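Long-range contacts in multisubunit Na+/H+ antiporter, D subunit (Anoxybacillus flavithermus, PDB 6Z16), which forms a membrane-embedded subunit of the Mrp complex, an antiporter that exchanges sodium ions for protons across the cell membrane: residues P230-P236 / R297-Y302; L47-V51 / S74-L80; E324-Y329 / I390-I395. The contacts are given in a common frame with arbitrary orientation. Numbering follows the deposited sequence.

Contact 1 (P230-P236 / R297-Y302)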
loop_
_atom_site.group_PDB
_atom_site.type_symbol
_atom_site.label_atom_id
_atom_site.label_comp_id
_atom_site.label_asym_id
_atom_site.label_seq_id
_atom_site.Cartn_x
_atom_site.Cartn_y
_atom_site.Cartn_z
ATOM N N PRO D 230 -48.151 37.370 33.979
ATOM C CA PRO D 230 -47.897 38.773 34.384
ATOM C C PRO D 230 -46.444 39.160 34.630
ATOM O O PRO D 230 -45.989 40.159 34.063
ATOM C CB PRO D 230 -48.739 38.915 35.649
ATOM C CG PRO D 230 -49.872 38.057 35.400
ATOM C CD PRO D 230 -49.345 36.864 34.695
ATOM N N GLY D 231 -45.691 38.407 35.431
ATOM C CA GLY D 231 -44.295 38.766 35.654
ATOM C C GLY D 231 -43.427 38.537 34.430
ATOM O O GLY D 231 -42.530 39.340 34.129
ATOM N N ALA D 232 -43.706 37.455 33.695
ATOM C CA ALA D 232 -42.950 37.118 32.494
ATOM C C ALA D 232 -43.106 38.182 31.422
ATOM O O ALA D 232 -42.149 38.495 30.709
ATOM C CB ALA D 232 -43.394 35.762 31.956
ATOM N N TYR D 233 -44.300 38.757 31.291
ATOM C CA TYR D 233 -44.434 39.836 30.327
ATOM C C TYR D 233 -44.167 41.201 30.937
ATOM O O TYR D 233 -44.088 42.184 30.201
ATOM C CB TYR D 233 -45.812 39.821 29.665
ATOM C CG TYR D 233 -46.019 38.711 28.658
ATOM C CD1 TYR D 233 -44.993 37.837 28.323
ATOM C CD2 TYR D 233 -47.222 38.583 27.989
ATOM C CE1 TYR D 233 -45.183 36.834 27.402
ATOM C CE2 TYR D 233 -47.419 37.587 27.055
ATOM C CZ TYR D 233 -46.396 36.719 26.767
ATOM O OH TYR D 233 -46.588 35.728 25.838
ATOM N N TYR D 234 -44.023 41.296 32.252
ATOM C CA TYR D 234 -43.539 42.538 32.825
ATOM C C TYR D 234 -42.037 42.692 32.648
ATOM O O TYR D 234 -41.530 43.818 32.692
ATOM C CB TYR D 234 -43.911 42.611 34.306
ATOM C CG TYR D 234 -43.669 43.960 34.925
ATOM C CD1 TYR D 234 -44.518 45.021 34.659
ATOM C CD2 TYR D 234 -42.594 44.177 35.769
ATOM C CE1 TYR D 234 -44.304 46.262 35.215
ATOM C CE2 TYR D 234 -42.372 45.415 36.333
ATOM C CZ TYR D 234 -43.230 46.453 36.051
ATOM O OH TYR D 234 -43.019 47.691 36.607
ATOM N N ALA D 235 -41.318 41.588 32.432
ATOM C CA ALA D 235 -39.867 41.622 32.214
ATOM C C ALA D 235 -39.326 42.256 30.916
ATOM O O ALA D 235 -38.479 43.150 31.027
ATOM C CB ALA D 235 -39.316 40.200 32.339
ATOM N N PRO D 236 -39.720 41.847 29.698
ATOM C CA PRO D 236 -38.866 42.106 28.517
ATOM C C PRO D 236 -38.961 43.544 28.039
ATOM O O PRO D 236 -39.827 44.300 28.500
ATOM C CB PRO D 236 -39.441 41.149 27.467
ATOM C CG PRO D 236 -40.839 41.122 27.772
ATOM C CD PRO D 236 -40.968 41.193 29.259
ATOM N N ARG D 297 -48.459 48.391 31.644
ATOM C CA ARG D 297 -48.096 47.070 31.141
ATOM C C ARG D 297 -49.006 45.991 31.712
ATOM O O ARG D 297 -49.463 45.115 30.974
ATOM C CB ARG D 297 -46.629 46.770 31.460
ATOM C CG ARG D 297 -45.628 47.619 30.689
ATOM C CD ARG D 297 -44.222 47.473 31.236
ATOM N NE ARG D 297 -43.539 46.228 30.928
ATOM C CZ ARG D 297 -42.621 46.099 29.980
ATOM N NH1 ARG D 297 -42.260 47.145 29.254
ATOM N NH2 ARG D 297 -42.041 44.928 29.777
ATOM N N TYR D 298 -49.334 46.082 33.008
ATOM C CA TYR D 298 -50.250 45.120 33.618
ATOM C C TYR D 298 -51.651 45.213 33.042
ATOM O O TYR D 298 -52.321 44.184 32.893
ATOM C CB TYR D 298 -50.311 45.311 35.128
ATOM C CG TYR D 298 -49.127 44.754 35.861
ATOM C CD1 TYR D 298 -48.978 43.385 36.018
ATOM C CD2 TYR D 298 -48.185 45.587 36.430
ATOM C CE1 TYR D 298 -47.907 42.862 36.693
ATOM C CE2 TYR D 298 -47.106 45.069 37.117
ATOM C CZ TYR D 298 -46.976 43.705 37.242
ATOM O OH TYR D 298 -45.910 43.174 37.923
ATOM N N ILE D 299 -52.096 46.423 32.700
ATOM C CA ILE D 299 -53.408 46.600 32.087
ATOM C C ILE D 299 -53.461 45.901 30.737
ATOM O O ILE D 299 -54.395 45.139 30.457
ATOM C CB ILE D 299 -53.746 48.098 31.981
ATOM C CG1 ILE D 299 -53.969 48.676 33.373
ATOM C CG2 ILE D 299 -54.978 48.316 31.142
ATOM C CD1 ILE D 299 -53.936 50.166 33.434
ATOM N N VAL D 300 -52.417 46.072 29.919
ATOM C CA VAL D 300 -52.435 45.437 28.601
ATOM C C VAL D 300 -52.266 43.915 28.714
ATOM O O VAL D 300 -52.850 43.156 27.926
ATOM C CB VAL D 300 -51.367 46.085 27.698
ATOM C CG1 VAL D 300 -51.462 45.564 26.278
ATOM C CG2 VAL D 300 -51.521 47.580 27.704
ATOM N N ILE D 301 -51.529 43.450 29.732
ATOM C CA ILE D 301 -51.356 42.016 29.988
ATOM C C ILE D 301 -52.688 41.356 30.346
ATOM O O ILE D 301 -53.062 40.302 29.800
ATOM C CB ILE D 301 -50.299 41.819 31.094
ATOM C CG1 ILE D 301 -48.887 42.012 30.552
ATOM C CG2 ILE D 301 -50.425 40.490 31.781
ATOM C CD1 ILE D 301 -47.878 42.257 31.633
ATOM N N TYR D 302 -53.438 41.970 31.257
ATOM C CA TYR D 302 -54.730 41.390 31.588
ATOM C C TYR D 302 -55.759 41.578 30.482
ATOM O O TYR D 302 -56.700 40.780 30.394
ATOM C CB TYR D 302 -55.215 41.936 32.922
ATOM C CG TYR D 302 -54.487 41.296 34.077
ATOM C CD1 TYR D 302 -54.834 40.026 34.508
ATOM C CD2 TYR D 302 -53.458 41.946 34.729
ATOM C CE1 TYR D 302 -54.174 39.426 35.551
ATOM C CE2 TYR D 302 -52.793 41.356 35.769
ATOM C CZ TYR D 302 -53.156 40.097 36.179
ATOM O OH TYR D 302 -52.498 39.506 37.226
#
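Two protrusions of helix 297-302 plug into segment 230-236, and one protrusion of that segment is gripped in return. The tip of I301 is the first: its CD1 pushes into the hollow between P230 O (3.7 Å) and Y233 CB (3.8 Å). In exchange, the P230 ring settles among three side chains of the helix, with P230 CB 4.2 Å from Y298 CE1 at the ring edge, and P230 CG 4.4 Å from I301 CG2 and 3.5 Å from Y302 OH. The Y234 and Y298 rings lie nearly parallel (17°) but slid apart, centroids 4.8 Å apart. R297 is the second protrusion. Its NH2 enters a cup of backbone carbonyls, with a hydrogen bond to P236 O at 2.6 Å and weak ones to Y233 O (3.4 Å) and Y234 O (3.2 Å). Helix 229-234 follows helix 203-219 after a break, consistent with a discontinuous helix of this antiporter-like fold. The chemistry implies a mixed join: a cation held by main-chain oxygens beside an apolar fit.

Contact 2 (L47-V51 / S74-L80)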
loop_
_atom_site.group_PDB
_atom_site.type_symbol
_atom_site.label_atom_id
_atom_site.label_comp_id
_atom_site.label_asym_id
_atom_site.label_seq_id
_atom_site.Cartn_x
_atom_site.Cartn_y
_atom_site.Cartn_z
ATOM N N LEU D 47 -49.454 33.753 -0.889
ATOM C CA LEU D 47 -49.997 32.484 -0.405
ATOM C C LEU D 47 -51.482 32.596 -0.088
ATOM O O LEU D 47 -52.251 31.664 -0.356
ATOM C CB LEU D 47 -49.223 32.012 0.825
ATOM C CG LEU D 47 -49.707 30.705 1.451
ATOM C CD1 LEU D 47 -49.612 29.568 0.457
ATOM C CD2 LEU D 47 -48.934 30.393 2.705
ATOM N N LEU D 48 -51.903 33.733 0.474
ATOM C CA LEU D 48 -53.317 33.928 0.781
ATOM C C LEU D 48 -54.162 34.025 -0.488
ATOM O O LEU D 48 -55.257 33.451 -0.552
ATOM C CB LEU D 48 -53.490 35.164 1.660
ATOM C CG LEU D 48 -54.911 35.478 2.116
ATOM C CD1 LEU D 48 -55.512 34.327 2.886
ATOM C CD2 LEU D 48 -54.893 36.711 2.969
ATOM N N HIS D 49 -53.656 34.703 -1.523
ATOM C CA HIS D 49 -54.367 34.688 -2.801
ATOM C C HIS D 49 -54.370 33.303 -3.438
ATOM O O HIS D 49 -55.354 32.925 -4.089
ATOM C CB HIS D 49 -53.771 35.701 -3.775
ATOM C CG HIS D 49 -54.479 35.749 -5.095
ATOM N ND1 HIS D 49 -54.090 34.990 -6.178
ATOM C CD2 HIS D 49 -55.581 36.426 -5.490
ATOM C CE1 HIS D 49 -54.904 35.220 -7.191
ATOM N NE2 HIS D 49 -55.820 36.084 -6.799
ATOM N N ARG D 50 -53.295 32.535 -3.245
ATOM C CA ARG D 50 -53.227 31.185 -3.792
ATOM C C ARG D 50 -54.255 30.269 -3.142
ATOM O O ARG D 50 -54.950 29.519 -3.835
ATOM C CB ARG D 50 -51.816 30.635 -3.609
ATOM C CG ARG D 50 -51.595 29.246 -4.155
ATOM C CD ARG D 50 -51.728 29.205 -5.655
ATOM N NE ARG D 50 -51.393 27.887 -6.177
ATOM C CZ ARG D 50 -51.599 27.503 -7.429
ATOM N NH1 ARG D 50 -52.152 28.336 -8.298
ATOM N NH2 ARG D 50 -51.259 26.282 -7.811
ATOM N N VAL D 51 -54.385 30.331 -1.814
ATOM C CA VAL D 51 -55.375 29.497 -1.139
ATOM C C VAL D 51 -56.787 30.027 -1.330
ATOM O O VAL D 51 -57.747 29.276 -1.132
ATOM C CB VAL D 51 -55.084 29.340 0.364
ATOM C CG1 VAL D 51 -53.710 28.775 0.580
ATOM C CG2 VAL D 51 -55.224 30.642 1.103
ATOM N N SER D 74 -51.712 24.341 4.290
ATOM C CA SER D 74 -52.166 25.715 4.427
ATOM C C SER D 74 -53.606 25.779 3.943
ATOM O O SER D 74 -53.881 25.589 2.751
ATOM C CB SER D 74 -51.281 26.679 3.646
ATOM O OG SER D 74 -51.722 28.007 3.827
ATOM N N ASP D 75 -54.519 25.981 4.886
ATOM C CA ASP D 75 -55.884 26.385 4.608
ATOM C C ASP D 75 -55.965 27.903 4.733
ATOM O O ASP D 75 -54.946 28.587 4.850
ATOM C CB ASP D 75 -56.854 25.653 5.531
ATOM C CG ASP D 75 -56.460 25.747 6.990
ATOM O OD1 ASP D 75 -55.360 26.255 7.289
ATOM O OD2 ASP D 75 -57.259 25.315 7.845
ATOM N N SER D 76 -57.177 28.452 4.713
ATOM C CA SER D 76 -57.298 29.901 4.663
ATOM C C SER D 76 -57.023 30.548 6.013
ATOM O O SER D 76 -56.477 31.658 6.059
ATOM C CB SER D 76 -58.678 30.290 4.150
ATOM O OG SER D 76 -58.783 31.692 4.024
ATOM N N LEU D 77 -57.346 29.858 7.108
ATOM C CA LEU D 77 -57.087 30.400 8.440
ATOM C C LEU D 77 -55.597 30.501 8.729
ATOM O O LEU D 77 -55.132 31.507 9.283
ATOM C CB LEU D 77 -57.778 29.540 9.493
ATOM C CG LEU D 77 -57.528 29.934 10.947
ATOM C CD1 LEU D 77 -57.976 31.357 11.232
ATOM C CD2 LEU D 77 -58.229 28.956 11.854
ATOM N N SER D 78 -54.830 29.479 8.345
ATOM C CA SER D 78 -53.389 29.513 8.561
ATOM C C SER D 78 -52.712 30.573 7.703
ATOM O O SER D 78 -51.769 31.221 8.162
ATOM C CB SER D 78 -52.797 28.136 8.293
ATOM O OG SER D 78 -52.997 27.764 6.948
ATOM N N ALA D 79 -53.212 30.800 6.484
ATOM C CA ALA D 79 -52.660 31.848 5.633
ATOM C C ALA D 79 -52.964 33.235 6.188
ATOM O O ALA D 79 -52.105 34.129 6.137
ATOM C CB ALA D 79 -53.203 31.706 4.217
ATOM N N LEU D 80 -54.172 33.422 6.733
ATOM C CA LEU D 80 -54.508 34.681 7.396
ATOM C C LEU D 80 -53.631 34.927 8.614
ATOM O O LEU D 80 -53.175 36.055 8.841
ATOM C CB LEU D 80 -55.981 34.680 7.799
ATOM C CG LEU D 80 -57.017 34.820 6.691
ATOM C CD1 LEU D 80 -58.391 34.510 7.223
ATOM C CD2 LEU D 80 -56.974 36.222 6.147
#
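L47 comes first, near the end of helix 26-53: its CD2 rests 3.8 Å from S74 OG, where the strand 71-74 ends. L48 reaches deeper, spreading its two methyls over helix 76-99, CD1 at 3.7 Å from A79 CB and CD2 at 3.8 Å from L80 CD2. After H49 and R50, V51 returns: its CG2 sits 3.9 Å from A79 CB and 4.2 Å from S76 CA, while CG1 lies 3.9 Å from S74 O. The small A79 thus receives both L48 and V51. The segments run antiparallel (166°), bracketing a β-hairpin of strands 57-60 and 71-74. N-cap D75 takes a weak bond at OD1 from S78 N (3.4 Å). No hydrogen bond crosses between the segments; the join is mostly apolar, with S74 OG and O against L47 and V51. D75 OD2 makes a salt bridge with R258 and S76 OG a hydrogen bond to F469 O, so polar bonds tie this helix start to helices 249-263 and 463-477, while packing holds it to 47-51.

Contact 3 (E324-Y329 / I390-I395)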
loop_
_atom_site.group_PDB
_atom_site.type_symbol
_atom_site.label_atom_id
_atom_site.label_comp_id
_atom_site.label_asym_id
_atom_site.label_seq_id
_atom_site.Cartn_x
_atom_site.Cartn_y
_atom_site.Cartn_z
ATOM N N GLU D 324 -66.807 32.030 13.112
ATOM C CA GLU D 324 -66.539 33.215 12.309
ATOM C C GLU D 324 -66.197 34.413 13.185
ATOM O O GLU D 324 -65.218 35.132 12.923
ATOM C CB GLU D 324 -67.757 33.488 11.438
ATOM C CG GLU D 324 -67.573 34.552 10.414
ATOM C CD GLU D 324 -68.755 34.631 9.484
ATOM O OE1 GLU D 324 -69.729 33.879 9.692
ATOM O OE2 GLU D 324 -68.704 35.432 8.534
ATOM N N GLY D 325 -66.955 34.595 14.268
ATOM C CA GLY D 325 -66.688 35.689 15.182
ATOM C C GLY D 325 -65.353 35.568 15.888
ATOM O O GLY D 325 -64.642 36.563 16.057
ATOM N N THR D 326 -64.973 34.351 16.281
ATOM C CA THR D 326 -63.684 34.231 16.951
ATOM C C THR D 326 -62.506 34.331 15.985
ATOM O O THR D 326 -61.437 34.771 16.408
ATOM C CB THR D 326 -63.606 32.947 17.793
ATOM O OG1 THR D 326 -62.397 32.957 18.560
ATOM C CG2 THR D 326 -63.631 31.707 16.954
ATOM N N ILE D 327 -62.691 34.029 14.692
ATOM C CA ILE D 327 -61.622 34.276 13.717
ATOM C C ILE D 327 -61.398 35.776 13.516
ATOM O O ILE D 327 -60.247 36.253 13.536
ATOM C CB ILE D 327 -61.922 33.561 12.388
ATOM C CG1 ILE D 327 -61.788 32.055 12.557
ATOM C CG2 ILE D 327 -60.963 33.994 11.307
ATOM C CD1 ILE D 327 -62.343 31.276 11.413
ATOM N N PHE D 328 -62.493 36.536 13.320
ATOM C CA PHE D 328 -62.393 37.997 13.209
ATOM C C PHE D 328 -61.743 38.616 14.446
ATOM O O PHE D 328 -60.823 39.451 14.339
ATOM C CB PHE D 328 -63.774 38.626 12.998
ATOM C CG PHE D 328 -64.291 38.555 11.592
ATOM C CD1 PHE D 328 -63.764 39.370 10.614
ATOM C CD2 PHE D 328 -65.363 37.749 11.269
ATOM C CE1 PHE D 328 -64.248 39.333 9.328
ATOM C CE2 PHE D 328 -65.857 37.706 9.990
ATOM C CZ PHE D 328 -65.300 38.500 9.017
ATOM N N TYR D 329 -62.191 38.185 15.629
ATOM C CA TYR D 329 -61.663 38.725 16.872
ATOM C C TYR D 329 -60.208 38.325 17.079
ATOM O O TYR D 329 -59.425 39.119 17.610
ATOM C CB TYR D 329 -62.534 38.259 18.036
ATOM C CG TYR D 329 -62.291 38.998 19.320
ATOM C CD1 TYR D 329 -62.823 40.260 19.521
ATOM C CD2 TYR D 329 -61.515 38.451 20.320
ATOM C CE1 TYR D 329 -62.597 40.948 20.687
ATOM C CE2 TYR D 329 -61.284 39.133 21.491
ATOM C CZ TYR D 329 -61.826 40.381 21.669
ATOM O OH TYR D 329 -61.604 41.073 22.835
ATOM N N ILE D 390 -67.395 43.338 14.882
ATOM C CA ILE D 390 -68.144 42.281 14.217
ATOM C C ILE D 390 -67.821 40.913 14.808
ATOM O O ILE D 390 -68.684 40.025 14.816
ATOM C CB ILE D 390 -67.896 42.356 12.695
ATOM C CG1 ILE D 390 -68.953 41.574 11.922
ATOM C CG2 ILE D 390 -66.512 41.887 12.318
ATOM C CD1 ILE D 390 -70.316 42.219 11.958
ATOM N N GLY D 391 -66.635 40.754 15.399
ATOM C CA GLY D 391 -66.250 39.525 16.054
ATOM C C GLY D 391 -67.067 39.258 17.295
ATOM O O GLY D 391 -67.732 38.218 17.386
ATOM N N LYS D 392 -67.062 40.202 18.243
ATOM C CA LYS D 392 -67.872 40.005 19.434
ATOM C C LYS D 392 -69.362 40.109 19.137
ATOM O O LYS D 392 -70.152 39.510 19.863
ATOM C CB LYS D 392 -67.494 40.984 20.544
ATOM C CG LYS D 392 -67.942 42.404 20.341
ATOM C CD LYS D 392 -67.636 43.235 21.573
ATOM C CE LYS D 392 -68.173 44.640 21.423
ATOM N NZ LYS D 392 -67.899 45.458 22.625
ATOM N N LEU D 393 -69.753 40.792 18.056
ATOM C CA LEU D 393 -71.151 40.797 17.645
ATOM C C LEU D 393 -71.602 39.407 17.220
ATOM O O LEU D 393 -72.667 38.936 17.634
ATOM C CB LEU D 393 -71.359 41.788 16.507
ATOM C CG LEU D 393 -72.804 41.869 16.015
ATOM C CD1 LEU D 393 -73.681 42.490 17.073
ATOM C CD2 LEU D 393 -72.907 42.624 14.710
ATOM N N LEU D 394 -70.786 38.719 16.416
ATOM C CA LEU D 394 -71.144 37.368 16.001
ATOM C C LEU D 394 -71.033 36.368 17.145
ATOM O O LEU D 394 -71.807 35.406 17.189
ATOM C CB LEU D 394 -70.280 36.932 14.822
ATOM C CG LEU D 394 -70.574 37.586 13.477
ATOM C CD1 LEU D 394 -69.511 37.210 12.474
ATOM C CD2 LEU D 394 -71.925 37.142 12.979
ATOM N N ILE D 395 -70.115 36.593 18.090
ATOM C CA ILE D 395 -70.021 35.724 19.266
ATOM C C ILE D 395 -71.268 35.859 20.139
ATOM O O ILE D 395 -71.860 34.854 20.558
ATOM C CB ILE D 395 -68.735 36.025 20.057
ATOM C CG1 ILE D 395 -67.502 35.575 19.279
ATOM C CG2 ILE D 395 -68.740 35.344 21.397
ATOM C CD1 ILE D 395 -66.197 36.086 19.858
#
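This is a glycine-mediated antiparallel helix pair, within the antiporter-like fold shared with complex I. Helix 390-401 follows helix 367-381 after a non-helical break, consistent with the discontinuous transmembrane helix of this family. The short axes approach to 7.3 Å at 158°, and the CA atoms of G325 and G391 are 4.0 Å apart. Backbone meets backbone here: G325 O lies 3.4 Å from G391 CA. An ideal CB on G325 would come within 2.7 Å of G391 O, and one on G391 within 3.0 Å of Y329 N, so the close fit depends on both residues lacking a side chain.

Apolar packing flanks the glycines. L394 CB lies 3.8 Å from G325 CA, E324 CG 3.9 Å from L394 CD1, and I395 CG1 4.0 Å from G325 C.

No hydrogen bond crosses between the segments. The polar ends lead elsewhere: E324 forms a salt bridge with R467, K392 NZ bonds to A381 O on the other half of the broken helix, and T326 OG1 bonds to M311 O. L95 of a neighbouring subunit packs on E324 and I390.

The aromatic contribution is a CH-pi contact over one face of the F328 ring: I390 CG2 stands 4.3 Å from the F328 ring centroid, 20° off the normal.

Overall arrangement
The three contacts follow one another along the chain, contact 2 first, then 1, then 3. Contacts 1 and 2 lie on opposite sides of the chain's centre, 32 Å apart between centres and about 18 Å between nearest atoms. Contact 3 touches contact 2: L77 CD1 is 4.0 Å from I327 CG2, the centres of the two contacts are 19 Å apart, and helix 463-477 packs against both. Contacts 1 and 3 do not meet (nearest atoms about 9 Å, centres 25 Å), yet the consecutive helices 296-315 and 320-351 join them, with Y329 and I395 on V310. Phosphatidylethanolamine is about 7 Å from the L80 side chain and about 9 Å from that of F328.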